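Local coordinates for protein crustacyanin-C1 subunit (PDB 1I4U) that binds the carotenoid astaxanthin as a lipocalin subunit of crustacyanin, the pigment complex that gives the lobster carapace its blue colour, at residues Q24-W35 and I107-L118. Residues are numbered along the deposited sequence; the frame is centred on the assembly and turned at random.
Sequences QTPNRNSYAGVW and ILETDYSNYACL
Q24 meets the backbone of strand 102-110 at I107 with both ends of its amide. NE2 donates to I107 O at 2.9 Å, the acceptor lying close to the amide plane, while OE1 accepts a hydrogen bond from a water that in turn accepts from I107 N, so the two amide ends are told apart and the flip is set. A second water links the segments, donating to Q24 O and hydrogen-bonded to Y112 OH at 3.0 Å. N27, whose ND2 is bonded to E23 O, turns its CB to the phenol end of Y112, 3.3 Å from OH, and S30 then lays its CB and carbonyl O against CD1 and CB of Y112. Replacing Y112 by an alanine would probably open a gap beside N27, S30 and Y31 and leave the water at Q24 O without its phenol partner. With CG anti to the backbone N (chi1 -165°), the Y31 ring reaches between I107 and W35: I107 CD1 lies over one face, 4.0 Å from the ring centroid, and W35 NE1 over the other. Its OH ends 3.4 Å from L118 CD2, and A116 CB sits at the ring edge. W35 spends its NE1 within its own segment, on Y31 O at 2.9 Å, and its six-membered ring takes A116 CB over a face in a CH-pi contact, 4.3 Å from the centroid. G33-V34-W35 is the lipocalin G-x-W motif, and an arginine packed on its tryptophan, as R138 is here by cation-pi contact, is a family hallmark at the closed end of the barrel; R138 also bonds to Y112 O. The chemistry implies a largely apolar join to the hairpin of strands 102-110 and 115-123, pinned at Q24 by the one direct hydrogen bond between the segments and two waters, and more open where N27 and S30 meet Y112.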
loop_
_atom_site.group_PDB
_atom_site.type_symbol
_atom_site.label_atom_id
_atom_site.label_comp_id
_atom_site.label_asym_id
_atom_site.label_seq_id
_atom_site.Cartn_x
_atom_site.Cartn_y
_atom_site.Cartn_z
ATOM N N GLN A 24 21.566 2.942 -8.914
ATOM C CA GLN A 24 20.583 2.233 -9.738
ATOM C C GLN A 24 19.990 3.112 -10.814
ATOM O O GLN A 24 19.558 2.584 -11.831
ATOM C CB GLN A 24 19.518 1.685 -8.788
ATOM C CG GLN A 24 20.085 0.504 -8.013
ATOM C CD GLN A 24 19.326 0.208 -6.749
ATOM O OE1 GLN A 24 18.204 0.723 -6.556
ATOM N NE2 GLN A 24 19.944 -0.620 -5.915
ATOM N N THR A 25 19.922 4.438 -10.602
ATOM C CA THR A 25 19.289 5.284 -11.631
ATOM C C THR A 25 19.931 5.138 -12.996
ATOM O O THR A 25 19.209 5.092 -14.001
ATOM C CB THR A 25 19.277 6.748 -11.163
ATOM O OG1 THR A 25 18.436 6.822 -10.012
ATOM C CG2 THR A 25 18.626 7.582 -12.236
ATOM N N PRO A 26 21.254 5.065 -13.144
ATOM C CA PRO A 26 21.834 4.915 -14.484
ATOM C C PRO A 26 21.600 3.567 -15.142
ATOM O O PRO A 26 21.956 3.480 -16.316
ATOM C CB PRO A 26 23.360 5.068 -14.284
ATOM C CG PRO A 26 23.432 5.797 -12.997
ATOM C CD PRO A 26 22.339 5.191 -12.160
ATOM N N ASN A 27 21.070 2.618 -14.400
ATOM C CA ASN A 27 21.097 1.217 -14.819
ATOM C C ASN A 27 19.717 0.673 -15.074
ATOM O O ASN A 27 19.551 -0.557 -15.107
ATOM C CB ASN A 27 21.853 0.359 -13.788
ATOM C CG ASN A 27 23.350 0.563 -13.935
ATOM O OD1 ASN A 27 23.937 0.437 -15.029
ATOM N ND2 ASN A 27 24.033 0.885 -12.841
ATOM N N ARG A 28 18.711 1.518 -15.259
ATOM C CA ARG A 28 17.338 0.982 -15.285
ATOM C C ARG A 28 17.164 -0.007 -16.415
ATOM O O ARG A 28 16.493 -1.020 -16.299
ATOM C CB ARG A 28 16.349 2.127 -15.435
ATOM C CG ARG A 28 16.321 3.145 -14.297
ATOM C CD ARG A 28 16.037 2.507 -12.950
ATOM N NE ARG A 28 15.920 3.587 -11.940
ATOM C CZ ARG A 28 15.831 3.305 -10.653
ATOM N NH1 ARG A 28 15.851 2.032 -10.270
ATOM N NH2 ARG A 28 15.729 4.280 -9.766
ATOM N N ASN A 29 17.794 0.265 -17.561
ATOM C CA ASN A 29 17.595 -0.622 -18.711
ATOM C C ASN A 29 18.178 -1.969 -18.397
ATOM O O ASN A 29 17.700 -3.014 -18.833
ATOM C CB ASN A 29 18.256 0.038 -19.901
ATOM C CG ASN A 29 17.347 1.014 -20.636
ATOM O OD1 ASN A 29 16.366 0.597 -21.257
ATOM N ND2 ASN A 29 17.660 2.317 -20.596
ATOM N N SER A 30 19.266 -1.995 -17.619
ATOM C CA SER A 30 19.854 -3.285 -17.279
ATOM C C SER A 30 19.016 -4.076 -16.284
ATOM O O SER A 30 19.272 -5.277 -16.131
ATOM C CB SER A 30 21.272 -3.083 -16.738
ATOM O OG SER A 30 22.151 -2.611 -17.764
ATOM N N TYR A 31 18.105 -3.434 -15.596
ATOM C CA TYR A 31 17.197 -4.102 -14.668
ATOM C C TYR A 31 15.946 -4.651 -15.346
ATOM O O TYR A 31 15.200 -5.442 -14.779
ATOM C CB TYR A 31 16.812 -3.136 -13.527
ATOM C CG TYR A 31 16.177 -3.829 -12.348
ATOM C CD1 TYR A 31 16.875 -4.623 -11.444
ATOM C CD2 TYR A 31 14.803 -3.656 -12.142
ATOM C CE1 TYR A 31 16.261 -5.232 -10.382
ATOM C CE2 TYR A 31 14.208 -4.283 -11.054
ATOM C CZ TYR A 31 14.919 -5.065 -10.180
ATOM O OH TYR A 31 14.271 -5.679 -9.127
ATOM N N ALA A 32 15.740 -4.212 -16.581
ATOM C CA ALA A 32 14.554 -4.669 -17.339
ATOM C C ALA A 32 14.748 -6.129 -17.773
ATOM O O ALA A 32 15.769 -6.751 -17.541
ATOM C CB ALA A 32 14.275 -3.762 -18.488
ATOM N N GLY A 33 13.709 -6.677 -18.378
ATOM C CA GLY A 33 13.713 -8.047 -18.833
ATOM C C GLY A 33 13.000 -8.929 -17.800
ATOM O O GLY A 33 12.160 -8.488 -16.988
ATOM N N VAL A 34 13.358 -10.205 -17.845
ATOM C CA VAL A 34 12.643 -11.233 -17.081
ATOM C C VAL A 34 13.399 -11.588 -15.827
ATOM O O VAL A 34 14.594 -11.891 -15.877
ATOM C CB VAL A 34 12.406 -12.467 -17.974
ATOM C CG1 VAL A 34 11.725 -13.579 -17.170
ATOM C CG2 VAL A 34 11.567 -12.073 -19.178
ATOM N N TRP A 35 12.685 -11.544 -14.708
ATOM C CA TRP A 35 13.195 -11.982 -13.413
ATOM C C TRP A 35 12.261 -13.039 -12.807
ATOM O O TRP A 35 11.043 -12.832 -12.780
ATOM C CB TRP A 35 13.236 -10.833 -12.439
ATOM C CG TRP A 35 14.274 -9.767 -12.609
ATOM C CD1 TRP A 35 14.055 -8.538 -13.158
ATOM C CD2 TRP A 35 15.636 -9.804 -12.230
ATOM N NE1 TRP A 35 15.224 -7.807 -13.137
ATOM C CE2 TRP A 35 16.216 -8.563 -12.574
ATOM C CE3 TRP A 35 16.423 -10.790 -11.632
ATOM C CZ2 TRP A 35 17.566 -8.246 -12.341
ATOM C CZ3 TRP A 35 17.741 -10.507 -11.392
ATOM C CH2 TRP A 35 18.292 -9.258 -11.753
ATOM N N ILE A 107 15.872 -1.969 -3.868
ATOM C CA ILE A 107 16.775 -2.958 -4.422
ATOM C C ILE A 107 18.007 -2.896 -3.538
ATOM O O ILE A 107 18.871 -2.037 -3.630
ATOM C CB ILE A 107 17.068 -2.708 -5.908
ATOM C CG1 ILE A 107 15.812 -2.583 -6.770
ATOM C CG2 ILE A 107 18.063 -3.749 -6.442
ATOM C CD1 ILE A 107 16.063 -2.018 -8.172
ATOM N N LEU A 108 18.038 -3.830 -2.577
ATOM C CA LEU A 108 19.136 -3.811 -1.599
ATOM C C LEU A 108 20.476 -4.115 -2.255
ATOM O O LEU A 108 21.529 -3.627 -1.830
ATOM C CB LEU A 108 18.880 -4.891 -0.563
ATOM C CG LEU A 108 18.017 -4.643 0.621
ATOM C CD1 LEU A 108 18.161 -5.805 1.600
ATOM C CD2 LEU A 108 18.355 -3.336 1.337
ATOM N N GLU A 109 20.451 -4.967 -3.276
ATOM C CA GLU A 109 21.666 -5.399 -3.961
ATOM C C GLU A 109 21.230 -6.103 -5.255
ATOM O O GLU A 109 20.275 -6.875 -5.267
ATOM C CB GLU A 109 22.511 -6.349 -3.126
ATOM C CG GLU A 109 23.877 -6.682 -3.733
ATOM C CD GLU A 109 24.732 -7.558 -2.828
ATOM O OE1 GLU A 109 24.844 -7.254 -1.636
ATOM O OE2 GLU A 109 25.272 -8.581 -3.314
ATOM N N THR A 110 21.965 -5.823 -6.328
ATOM C CA THR A 110 21.783 -6.553 -7.567
ATOM C C THR A 110 23.080 -6.508 -8.388
ATOM O O THR A 110 23.820 -5.529 -8.294
ATOM C CB THR A 110 20.622 -6.022 -8.397
ATOM O OG1 THR A 110 20.420 -6.830 -9.575
ATOM C CG2 THR A 110 20.882 -4.611 -8.886
ATOM N N ASP A 111 23.297 -7.537 -9.171
ATOM C CA ASP A 111 24.347 -7.512 -10.199
ATOM C C ASP A 111 23.737 -7.407 -11.587
ATOM O O ASP A 111 24.517 -7.525 -12.548
ATOM C CB ASP A 111 25.299 -8.698 -10.084
ATOM C CG ASP A 111 24.695 -10.009 -10.536
ATOM O OD1 ASP A 111 23.471 -10.042 -10.744
ATOM O OD2 ASP A 111 25.476 -10.986 -10.658
ATOM N N TYR A 112 22.429 -7.253 -11.733
ATOM C CA TYR A 112 21.668 -7.098 -12.951
ATOM C C TYR A 112 21.606 -8.360 -13.822
ATOM O O TYR A 112 20.560 -8.566 -14.436
ATOM C CB TYR A 112 22.124 -5.934 -13.865
ATOM C CG TYR A 112 21.985 -4.642 -13.081
ATOM C CD1 TYR A 112 20.757 -4.042 -12.984
ATOM C CD2 TYR A 112 23.050 -4.071 -12.438
ATOM C CE1 TYR A 112 20.607 -2.883 -12.269
ATOM C CE2 TYR A 112 22.918 -2.889 -11.698
ATOM C CZ TYR A 112 21.672 -2.294 -11.619
ATOM O OH TYR A 112 21.442 -1.122 -10.913
ATOM N N SER A 113 22.677 -9.121 -13.895
ATOM C CA SER A 113 22.736 -10.294 -14.764
ATOM C C SER A 113 22.457 -11.609 -14.074
ATOM O O SER A 113 22.245 -12.593 -14.822
ATOM C CB SER A 113 24.087 -10.330 -15.454
ATOM O OG SER A 113 25.094 -10.383 -14.561
ATOM N N ASN A 114 22.448 -11.717 -12.748
ATOM C CA ASN A 114 22.191 -12.985 -12.088
ATOM C C ASN A 114 21.090 -12.872 -11.034
ATOM O O ASN A 114 20.187 -13.715 -10.986
ATOM C CB ASN A 114 23.451 -13.534 -11.425
ATOM C CG ASN A 114 24.494 -13.832 -12.482
ATOM O OD1 ASN A 114 24.418 -14.902 -13.110
ATOM N ND2 ASN A 114 25.384 -12.910 -12.700
ATOM N N TYR A 115 21.193 -11.861 -10.150
ATOM C CA TYR A 115 20.317 -11.826 -8.988
ATOM C C TYR A 115 19.916 -10.422 -8.629
ATOM O O TYR A 115 20.619 -9.475 -8.949
ATOM C CB TYR A 115 21.068 -12.501 -7.798
ATOM C CG TYR A 115 22.165 -11.658 -7.234
ATOM C CD1 TYR A 115 23.417 -11.642 -7.842
ATOM C CD2 TYR A 115 21.967 -10.850 -6.125
ATOM C CE1 TYR A 115 24.440 -10.876 -7.347
ATOM C CE2 TYR A 115 22.988 -10.076 -5.639
ATOM C CZ TYR A 115 24.214 -10.087 -6.249
ATOM O OH TYR A 115 25.281 -9.319 -5.806
ATOM N N ALA A 116 18.859 -10.347 -7.809
ATOM C CA ALA A 116 18.458 -9.137 -7.136
ATOM C C ALA A 116 17.853 -9.493 -5.773
ATOM O O ALA A 116 17.176 -10.523 -5.615
ATOM C CB ALA A 116 17.480 -8.304 -7.935
ATOM N N CYS A 117 18.154 -8.653 -4.778
ATOM C CA CYS A 117 17.673 -8.807 -3.423
ATOM C C CYS A 117 16.762 -7.595 -3.153
ATOM O O CYS A 117 17.256 -6.470 -3.149
ATOM C CB CYS A 117 18.825 -8.844 -2.431
ATOM S SG CYS A 117 20.320 -9.755 -2.951
ATOM N N LEU A 118 15.471 -7.866 -2.958
ATOM C CA LEU A 118 14.464 -6.790 -2.858
ATOM C C LEU A 118 13.841 -6.732 -1.488
ATOM O O LEU A 118 13.662 -7.771 -0.825
ATOM C CB LEU A 118 13.370 -7.031 -3.882
ATOM C CG LEU A 118 13.855 -7.316 -5.321
ATOM C CD1 LEU A 118 12.615 -7.543 -6.207
ATOM C CD2 LEU A 118 14.793 -6.248 -5.794
HETATM O O HOH W 1 16.653 0.881 -4.199
HETATM O O HOH W 2 18.805 0.015 -11.758
#